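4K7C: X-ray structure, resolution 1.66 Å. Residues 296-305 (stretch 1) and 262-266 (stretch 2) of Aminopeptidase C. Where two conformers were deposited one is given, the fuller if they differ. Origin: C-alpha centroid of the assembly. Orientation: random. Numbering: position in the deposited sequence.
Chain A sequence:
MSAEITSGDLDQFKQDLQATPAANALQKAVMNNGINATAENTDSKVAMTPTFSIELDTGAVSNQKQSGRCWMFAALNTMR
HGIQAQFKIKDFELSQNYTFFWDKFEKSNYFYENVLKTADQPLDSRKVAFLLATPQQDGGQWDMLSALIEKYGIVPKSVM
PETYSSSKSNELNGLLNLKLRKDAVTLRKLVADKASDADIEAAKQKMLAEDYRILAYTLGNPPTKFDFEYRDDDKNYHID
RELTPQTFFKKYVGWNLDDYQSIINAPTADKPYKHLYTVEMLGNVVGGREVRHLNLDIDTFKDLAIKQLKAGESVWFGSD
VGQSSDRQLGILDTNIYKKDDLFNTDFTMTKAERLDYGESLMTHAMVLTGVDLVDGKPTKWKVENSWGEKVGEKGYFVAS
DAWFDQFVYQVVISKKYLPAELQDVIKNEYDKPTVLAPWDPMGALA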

# COMPACT_ATOMS: atom_id res chain seq x y z
N LEU A 296 47.75 11.32 9.24
CA LEU A 296 48.20 12.55 8.60
C LEU A 296 47.21 13.68 8.89
O LEU A 296 46.01 13.43 9.12
CB LEU A 296 48.26 12.36 7.10
CG LEU A 296 49.23 11.27 6.62
CD1 LEU A 296 49.10 11.16 5.13
CD2 LEU A 296 50.69 11.62 7.02
N ASP A 297 47.73 14.90 8.82
CA ASP A 297 46.92 16.11 8.94
C ASP A 297 45.88 16.17 7.81
O ASP A 297 46.07 15.60 6.74
CB ASP A 297 47.80 17.35 8.88
CG ASP A 297 48.35 17.58 7.52
OD1 ASP A 297 49.29 16.86 7.15
OD2 ASP A 297 47.85 18.48 6.82
N ILE A 298 44.82 16.89 8.05
CA ILE A 298 43.64 16.90 7.16
C ILE A 298 43.96 17.52 5.84
O ILE A 298 43.49 17.02 4.87
CB ILE A 298 42.38 17.57 7.83
CG1 ILE A 298 41.07 17.30 7.05
CG2 ILE A 298 42.60 19.06 7.98
CD1 ILE A 298 40.79 15.81 6.89
N ASP A 299 44.81 18.53 5.75
CA ASP A 299 45.13 19.07 4.40
C ASP A 299 45.84 18.05 3.47
O ASP A 299 45.53 17.94 2.27
CB ASP A 299 46.01 20.34 4.54
CG ASP A 299 45.20 21.53 5.11
OD1 ASP A 299 43.98 21.60 4.92
OD2 ASP A 299 45.81 22.38 5.74
N THR A 300 46.82 17.36 4.04
CA THR A 300 47.64 16.33 3.32
C THR A 300 46.73 15.14 2.94
O THR A 300 46.70 14.69 1.79
CB THR A 300 48.77 15.81 4.22
OG1 THR A 300 49.62 16.89 4.74
CG2 THR A 300 49.63 14.79 3.50
N PHE A 301 45.88 14.77 3.89
CA PHE A 301 44.89 13.68 3.70
C PHE A 301 44.03 14.03 2.50
O PHE A 301 43.85 13.20 1.56
CB PHE A 301 44.09 13.63 5.06
CG PHE A 301 43.04 12.60 5.18
CD1 PHE A 301 43.22 11.54 6.09
CD2 PHE A 301 41.79 12.79 4.62
CE1 PHE A 301 42.22 10.63 6.33
CE2 PHE A 301 40.80 11.85 4.81
CZ PHE A 301 40.96 10.79 5.70
N LYS A 302 43.42 15.22 2.54
CA LYS A 302 42.54 15.63 1.45
C LYS A 302 43.27 15.79 0.10
O LYS A 302 42.74 15.45 -0.97
CB LYS A 302 41.83 16.95 1.80
CG LYS A 302 40.67 16.77 2.72
CD LYS A 302 40.28 18.03 3.51
CE LYS A 302 39.73 19.09 2.62
NZ LYS A 302 39.47 20.39 3.27
N ASP A 303 44.47 16.38 0.13
CA ASP A 303 45.25 16.51 -1.14
C ASP A 303 45.57 15.20 -1.80
O ASP A 303 45.48 15.11 -2.99
CB ASP A 303 46.55 17.24 -0.88
CG ASP A 303 46.34 18.74 -0.65
OD1 ASP A 303 45.27 19.29 -1.01
OD2 ASP A 303 47.30 19.36 -0.14
N LEU A 304 45.85 14.15 -1.01
CA LEU A 304 45.99 12.78 -1.55
C LEU A 304 44.76 12.23 -2.18
O LEU A 304 44.80 11.67 -3.26
CB LEU A 304 46.44 11.80 -0.46
CG LEU A 304 47.81 12.10 0.18
CD1 LEU A 304 48.04 11.30 1.38
CD2 LEU A 304 48.97 11.87 -0.79
N ALA A 305 43.59 12.44 -1.52
CA ALA A 305 42.35 12.03 -2.14
C ALA A 305 42.08 12.68 -3.46
O ALA A 305 41.66 12.01 -4.40
CB ALA A 305 41.15 12.22 -1.18
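Stretch 2, residues 262-266: SIINA

Stretch 2 is extended. S262 to I264 end a strand that begins earlier in the chain, and N265 and A266 follow as loop or turn. The strand crosses helix 298-305 at 142° between their N-to-C directions, so the two run roughly antiparallel. Their axes approach to 9.5 Å.

The backbones come nearest at the start of stretch 1, where the CA atoms of L296 and N265 are 5.5 Å apart. L296 N donates to I264 O at 3.0 Å, nearly straight. L296 O accepts from N265 ND2 at 2.8 Å, so the asparagine side chain extends the pairing. L296 CD1 also rests on I263 CG2 at 3.7 Å.

D297 caps the helix within its own stretch: its OD2 accepts from T300 N at 3.2 Å. Its CA-to-CB bond points away from stretch 2. At I298, a water accepts from I298 N at 2.9 Å and from N265 ND2 at 3.1 Å. It thus links two donors that cannot bond each other. I298 CD1 lies 3.7 Å from N265 OD1.

D299 and T300 make no contact with stretch 2. F301 follows, its CA-to-CB bond toward it. F301 CD1 meets I263 CG2 and N265 CB, both at 3.7 Å. I264 C lies at the ring edge, 3.5 Å from F301 CE1. Further along, L304 CD1 packs on I263 CD1 at 3.7 Å.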

# COMPACT_ATOMS: atom_id res chain seq x y z
N SER A 262 46.09 2.58 4.14
CA SER A 262 45.06 3.17 4.97
C SER A 262 45.65 4.41 5.61
O SER A 262 46.66 4.32 6.30
CB SER A 262 44.55 2.21 5.99
OG SER A 262 43.61 2.89 6.86
N ILE A 263 45.01 5.53 5.36
CA ILE A 263 45.38 6.83 5.93
C ILE A 263 44.27 7.29 6.84
O ILE A 263 43.08 7.18 6.44
CB ILE A 263 45.65 7.78 4.78
CG1 ILE A 263 46.93 7.23 4.04
CG2 ILE A 263 45.95 9.17 5.28
CD1 ILE A 263 47.22 7.93 2.79
N ILE A 264 44.63 7.75 8.04
CA ILE A 264 43.61 8.29 8.98
C ILE A 264 43.91 9.73 9.28
O ILE A 264 45.02 10.20 9.00
CB ILE A 264 43.48 7.46 10.27
CG1 ILE A 264 44.76 7.44 11.13
CG2 ILE A 264 43.00 6.09 9.93
CD1 ILE A 264 44.67 6.75 12.48
N ASN A 265 42.90 10.43 9.83
CA ASN A 265 43.08 11.77 10.36
C ASN A 265 42.40 11.76 11.71
O ASN A 265 41.17 11.92 11.80
CB ASN A 265 42.45 12.82 9.48
CG ASN A 265 42.54 14.17 10.07
OD1 ASN A 265 41.54 14.84 10.34
ND2 ASN A 265 43.80 14.63 10.29
N ALA A 266 43.18 11.50 12.75
CA ALA A 266 42.71 11.43 14.08
C ALA A 266 43.58 12.43 14.91
O ALA A 266 44.72 12.11 15.32
CB ALA A 266 42.81 10.04 14.55
O HOH W 1 44.55 17.58 10.85